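Local coordinates for protein dTDP-4-dehydrorhamnose reductase (Sulfolobus tokodaii, PDB 2GGS) that binds NADPH in a Rossmann-type fold and probably catalyses the reduction of dTDP-4-dehydrorhamnose to dTDP-rhamnose, at residues 209-214 and 247-252; 162-167 and 216-221. All coordinates share one frame; numbering follows the deposited sequence.

Contact 1. Residues 209-214 and 247-252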
loop_
_atom_site.group_PDB
_atom_site.type_symbol
_atom_site.label_atom_id
_atom_site.label_comp_id
_atom_site.label_asym_id
_atom_site.label_seq_id
_atom_site.Cartn_x
_atom_site.Cartn_y
_atom_site.Cartn_z
ATOM N N GLY A 209 0.131 5.392 9.542
ATOM C CA GLY A 209 0.881 6.363 10.348
ATOM C C GLY A 209 -0.037 7.264 11.160
ATOM O O GLY A 209 -1.199 7.007 11.295
ATOM N N GLU A 210 0.525 8.328 11.718
ATOM C CA GLU A 210 -0.269 9.312 12.455
ATOM C C GLU A 210 -0.941 10.250 11.455
ATOM O O GLU A 210 -0.377 10.562 10.390
ATOM C CB GLU A 210 0.655 10.118 13.384
ATOM C CG GLU A 210 1.378 9.299 14.425
ATOM C CD GLU A 210 0.657 9.328 15.766
ATOM O OE1 GLU A 210 1.114 8.622 16.683
ATOM O OE2 GLU A 210 -0.380 10.023 15.892
ATOM N N ARG A 211 -2.154 10.698 11.784
ATOM C CA ARG A 211 -2.883 11.648 10.936
ATOM C C ARG A 211 -2.091 12.959 10.758
ATOM O O ARG A 211 -1.664 13.556 11.747
ATOM C CB ARG A 211 -4.244 11.959 11.550
ATOM C CG ARG A 211 -5.061 13.056 10.803
ATOM C CD ARG A 211 -6.434 13.204 11.519
ATOM N NE ARG A 211 -7.333 14.164 10.888
ATOM C CZ ARG A 211 -7.311 15.481 11.090
ATOM N NH1 ARG A 211 -6.440 16.016 11.933
ATOM N NH2 ARG A 211 -8.201 16.255 10.471
ATOM N N ILE A 212 -1.898 13.391 9.512
ATOM C CA ILE A 212 -1.175 14.622 9.223
ATOM C C ILE A 212 -1.680 15.217 7.923
ATOM O O ILE A 212 -2.167 14.494 7.053
ATOM C CB ILE A 212 0.376 14.355 9.149
ATOM C CG1 ILE A 212 1.211 15.644 9.272
ATOM C CG2 ILE A 212 0.727 13.592 7.845
ATOM C CD1 ILE A 212 2.740 15.402 9.332
ATOM N N SER A 213 -1.600 16.547 7.804
ATOM C CA SER A 213 -1.975 17.202 6.560
ATOM C C SER A 213 -0.800 17.153 5.587
ATOM O O SER A 213 0.372 17.085 6.000
ATOM C CB SER A 213 -2.438 18.662 6.834
ATOM O OG SER A 213 -1.334 19.507 7.148
ATOM N N ARG A 214 -1.084 17.214 4.279
ATOM C CA ARG A 214 0.028 17.251 3.332
ATOM C C ARG A 214 0.894 18.486 3.540
ATOM O O ARG A 214 2.113 18.436 3.382
ATOM C CB ARG A 214 -0.511 17.259 1.896
ATOM C CG ARG A 214 -0.812 15.857 1.348
ATOM C CD ARG A 214 -2.137 15.357 1.737
ATOM N NE ARG A 214 -2.515 14.137 0.994
ATOM C CZ ARG A 214 -3.577 13.394 1.271
ATOM N NH1 ARG A 214 -4.377 13.703 2.287
ATOM N NH2 ARG A 214 -3.835 12.322 0.530
ATOM N N ASP A 247 -10.092 13.666 4.123
ATOM C CA ASP A 247 -9.403 13.111 5.277
ATOM C C ASP A 247 -9.518 11.609 5.239
ATOM O O ASP A 247 -10.521 11.037 5.698
ATOM C CB ASP A 247 -9.978 13.650 6.598
ATOM C CG ASP A 247 -9.186 13.194 7.791
ATOM O OD1 ASP A 247 -8.377 12.246 7.650
ATOM O OD2 ASP A 247 -9.329 13.784 8.890
ATOM N N SER A 248 -8.492 10.964 4.701
ATOM C CA SER A 248 -8.512 9.476 4.627
ATOM C C SER A 248 -7.673 8.852 5.750
ATOM O O SER A 248 -7.341 7.666 5.742
ATOM C CB SER A 248 -8.050 9.031 3.228
ATOM O OG SER A 248 -6.712 9.397 3.010
ATOM N N SER A 249 -7.364 9.644 6.789
ATOM C CA SER A 249 -6.556 9.095 7.857
ATOM C C SER A 249 -7.228 7.840 8.410
ATOM O O SER A 249 -8.475 7.739 8.415
ATOM C CB SER A 249 -6.344 10.130 8.977
ATOM O OG SER A 249 -7.580 10.582 9.456
ATOM N N LEU A 250 -6.392 6.892 8.856
ATOM C CA LEU A 250 -6.874 5.637 9.462
ATOM C C LEU A 250 -6.666 5.595 10.958
ATOM O O LEU A 250 -5.682 6.116 11.467
ATOM C CB LEU A 250 -6.162 4.416 8.858
ATOM C CG LEU A 250 -6.286 4.316 7.340
ATOM C CD1 LEU A 250 -5.573 2.964 6.991
ATOM C CD2 LEU A 250 -7.763 4.341 6.938
ATOM N N ASP A 251 -7.607 4.953 11.634
ATOM C CA ASP A 251 -7.471 4.642 13.049
ATOM C C ASP A 251 -6.844 3.265 13.160
ATOM O O ASP A 251 -7.464 2.272 12.777
ATOM C CB ASP A 251 -8.842 4.738 13.741
ATOM C CG ASP A 251 -8.767 4.389 15.226
ATOM O OD1 ASP A 251 -7.727 3.913 15.706
ATOM O OD2 ASP A 251 -9.786 4.560 15.914
ATOM N N SER A 252 -5.582 3.224 13.576
ATOM C CA SER A 252 -4.826 1.962 13.687
ATOM C C SER A 252 -4.757 1.495 15.146
ATOM O O SER A 252 -3.840 0.768 15.511
ATOM C CB SER A 252 -3.400 2.070 13.098
ATOM O OG SER A 252 -3.402 2.339 11.683
HETATM O O HOH W 1 -3.184 4.955 11.188
HETATM O O HOH W 2 -4.250 8.418 11.714
HETATM O O HOH W 3 -6.479 11.731 1.695
#

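Contact 2. Residues 162-167 and 216-221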
loop_
_atom_site.group_PDB
_atom_site.type_symbol
_atom_site.label_atom_id
_atom_site.label_comp_id
_atom_site.label_asym_id
_atom_site.label_seq_id
_atom_site.Cartn_x
_atom_site.Cartn_y
_atom_site.Cartn_z
ATOM N N ILE A 162 8.752 12.102 -1.028
ATOM C CA ILE A 162 9.780 12.141 -2.058
ATOM C C ILE A 162 9.541 13.243 -3.085
ATOM O O ILE A 162 10.486 13.979 -3.433
ATOM C CB ILE A 162 9.992 10.737 -2.693
ATOM C CG1 ILE A 162 11.043 10.005 -1.874
ATOM C CG2 ILE A 162 10.489 10.863 -4.140
ATOM C CD1 ILE A 162 12.464 10.570 -2.092
ATOM N N TYR A 163 8.304 13.374 -3.559
ATOM C CA TYR A 163 7.923 14.465 -4.447
ATOM C C TYR A 163 8.276 15.811 -3.787
ATOM O O TYR A 163 8.863 16.678 -4.431
ATOM C CB TYR A 163 6.440 14.412 -4.789
ATOM C CG TYR A 163 5.862 15.732 -5.217
ATOM C CD1 TYR A 163 6.081 16.248 -6.515
ATOM C CD2 TYR A 163 5.098 16.475 -4.334
ATOM C CE1 TYR A 163 5.540 17.486 -6.896
ATOM C CE2 TYR A 163 4.557 17.693 -4.696
ATOM C CZ TYR A 163 4.779 18.201 -5.978
ATOM O OH TYR A 163 4.209 19.431 -6.278
ATOM N N VAL A 164 7.954 15.960 -2.503
ATOM C CA VAL A 164 8.300 17.199 -1.768
ATOM C C VAL A 164 9.810 17.445 -1.750
ATOM O O VAL A 164 10.278 18.556 -2.068
ATOM C CB VAL A 164 7.795 17.189 -0.294
ATOM C CG1 VAL A 164 8.251 18.448 0.423
ATOM C CG2 VAL A 164 6.274 17.125 -0.230
ATOM N N TYR A 165 10.574 16.426 -1.357
ATOM C CA TYR A 165 12.040 16.552 -1.197
ATOM C C TYR A 165 12.675 16.958 -2.519
ATOM O O TYR A 165 13.456 17.923 -2.565
ATOM C CB TYR A 165 12.684 15.253 -0.668
ATOM C CG TYR A 165 14.197 15.337 -0.444
ATOM C CD1 TYR A 165 14.732 15.826 0.751
ATOM C CD2 TYR A 165 15.080 14.931 -1.430
ATOM C CE1 TYR A 165 16.128 15.909 0.947
ATOM C CE2 TYR A 165 16.455 15.000 -1.254
ATOM C CZ TYR A 165 16.979 15.491 -0.073
ATOM O OH TYR A 165 18.348 15.553 0.068
ATOM N N LYS A 166 12.335 16.229 -3.585
ATOM C CA LYS A 166 12.928 16.468 -4.919
ATOM C C LYS A 166 12.506 17.815 -5.488
ATOM O O LYS A 166 13.342 18.544 -6.017
ATOM C CB LYS A 166 12.603 15.331 -5.913
ATOM C CG LYS A 166 12.748 13.928 -5.315
ATOM C CD LYS A 166 13.120 12.841 -6.324
ATOM C CE LYS A 166 14.495 12.249 -5.993
ATOM N NZ LYS A 166 14.693 10.876 -6.576
ATOM N N THR A 167 11.227 18.162 -5.360
ATOM C CA THR A 167 10.702 19.430 -5.872
ATOM C C THR A 167 11.336 20.642 -5.159
ATOM O O THR A 167 11.830 21.571 -5.834
ATOM C CB THR A 167 9.164 19.464 -5.772
ATOM O OG1 THR A 167 8.629 18.392 -6.553
ATOM C CG2 THR A 167 8.576 20.774 -6.271
ATOM N N GLU A 216 1.466 20.273 6.350
ATOM C CA GLU A 216 2.392 20.209 7.472
ATOM C C GLU A 216 3.526 19.254 7.105
ATOM O O GLU A 216 4.693 19.526 7.386
ATOM C CB GLU A 216 1.723 19.790 8.782
ATOM C CG GLU A 216 2.766 19.689 9.907
ATOM C CD GLU A 216 2.273 19.139 11.235
ATOM O OE1 GLU A 216 1.234 18.451 11.271
ATOM O OE2 GLU A 216 2.989 19.378 12.259
ATOM N N LEU A 217 3.179 18.129 6.463
ATOM C CA LEU A 217 4.203 17.142 6.127
ATOM C C LEU A 217 5.275 17.736 5.220
ATOM O O LEU A 217 6.465 17.543 5.456
ATOM C CB LEU A 217 3.573 15.895 5.482
ATOM C CG LEU A 217 4.523 14.770 5.053
ATOM C CD1 LEU A 217 5.418 14.342 6.208
ATOM C CD2 LEU A 217 3.718 13.593 4.565
ATOM N N ALA A 218 4.832 18.494 4.216
ATOM C CA ALA A 218 5.720 19.103 3.243
ATOM C C ALA A 218 6.654 20.107 3.934
ATOM O O ALA A 218 7.850 20.103 3.686
ATOM C CB ALA A 218 4.906 19.776 2.151
ATOM N N LEU A 219 6.087 20.919 4.828
ATOM C CA LEU A 219 6.868 21.926 5.555
ATOM C C LEU A 219 7.825 21.304 6.575
ATOM O O LEU A 219 8.923 21.849 6.792
ATOM C CB LEU A 219 5.958 22.948 6.238
ATOM C CG LEU A 219 5.236 23.938 5.329
ATOM C CD1 LEU A 219 4.298 24.852 6.111
ATOM C CD2 LEU A 219 6.223 24.780 4.538
ATOM N N LYS A 220 7.420 20.189 7.201
ATOM C CA LYS A 220 8.329 19.427 8.069
ATOM C C LYS A 220 9.514 18.970 7.270
ATOM O O LYS A 220 10.649 19.102 7.764
ATOM C CB LYS A 220 7.710 18.166 8.699
ATOM C CG LYS A 220 6.776 18.402 9.831
ATOM C CD LYS A 220 6.381 17.057 10.432
ATOM C CE LYS A 220 7.472 16.559 11.371
ATOM N NZ LYS A 220 7.618 17.548 12.488
ATOM N N ILE A 221 9.299 18.437 6.055
ATOM C CA ILE A 221 10.460 17.982 5.309
ATOM C C ILE A 221 11.299 19.159 4.782
ATOM O O ILE A 221 12.523 19.073 4.787
ATOM C CB ILE A 221 10.260 16.825 4.251
ATOM C CG1 ILE A 221 10.563 17.272 2.830
ATOM C CG2 ILE A 221 9.012 15.920 4.449
ATOM C CD1 ILE A 221 10.778 16.152 1.922
#

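Contact 1. Residues 209-214 and 247-252
The guanidinium group of Arg211 meets the segment 247-252 at its edge, with Asp247 OD2 and Ser249 OG both lying in its plane; the same arginine also makes a cation-pi contact with Tyr180. A surface arginine can thus be tied to a buried carboxylate edge-on, though the two planes are turned 44° apart. The salt bridge is side-on and falls on a single oxygen: Arg211 NE reaches Asp247 OD2 at 2.8 Å on the syn side, and NH2 reaches the same OD2 at 3.1 Å from above the carboxylate plane, through a more bent bond. Both nitrogens approach from one face of the carboxylate. The arginine chain runs extended from CG to NE, passing Ser249, whose CB lies 3.7 Å from Arg211 CG. The other carboxylate oxygen, Asp247 OD1, accepts twice from Ser249, from its backbone N at 2.9 Å and from its OG at 2.6 Å; that OG is also hydrogen-bonded to Asn117 N. Replacing Asp247 with an alanine would probably leave the Arg211 guanidinium without its counter-charge and the Ser249 N-H without its acceptor. Nearby, a water accepts from Arg214 NH1 and donates to Ser248 OG, a second, water-mediated link. Closed by that backbone bond from two residues on, the Asp247 loop is an Asx turn, joined by a salt bridge to the approach to strand 212-213.

Contact 2. Residues 162-167 and 216-221
Val164 CG1 stands anti to its own backbone nitrogen (chi1 177°), a setting that turns this methyl toward Ile221 on the neighbouring helix. The pair illustrates helix-helix packing in the C-terminal part of what is probably an extended short-chain dehydrogenase/reductase fold, the part that in relatives contributes to substrate binding. Helix 160-169 follows sheet strand 147-151 and helix 214-224 follows strands 203-206 and 212-213. The local axes come within 9.5 Å and cross at -45°, running broadly in the same direction, and no hydrogen bond spans the interface.

Val164 carries most of the contact from its helix. Its CG1 lies between Ile221 CG1, 3.5 Å away, and the Ala218 carbonyl oxygen, while Val164 CG2 meets Ala218 CB at 3.8 Å. The small alanine is consistent with the CA atoms of Val164 and Ala218 coming within 5.9 Å. Beyond Val164, the Ile221 chain crosses Tyr165 at about a right angle. Its terminal methyl is wedged against the start of the tyrosine side chain, Ile221 CD1 lying 3.3 Å from Tyr165 CB. Such a short approach, together with an Ile221 chi1 of 117°, away from any staggered position, suggests tight or strained packing, although the exact placing of this methyl is somewhat doubtful.

Neighbours extend the apolar layer: Leu268 lies against Ile221, Val231 of strand 231-234 against Ala218, and Phe225 meets the Tyr165 ring edge-to-face. Within helix 160-169, Thr167 OG1 donates to Tyr163 O. At the ring of Tyr165 itself, Ile221 CD1 arrives at the edge, near the ring plane, 4.1 Å from the Tyr165 atom CD1.

The two contacts interleave along the chain, in the order 162-167, 209-214, 216-221, 247-252, so that each closes a loop containing one segment of the other. Their centres lie 16 Å apart, and they join through consecutive elements: strand 212-213 runs straight into helix 214-224. Ser213 OG caps the start of that helix by accepting from Glu216 N, and Ile212 CD1 packs 3.9 Å from Leu217 CA. Contact 1 thus ties the run before the helix to the loop leading to helix 253-258, while contact 2 packs the helix itself on 160-169. The crossed order links the helix pair and that loop through one short run of chain, away from the NADPH pocket.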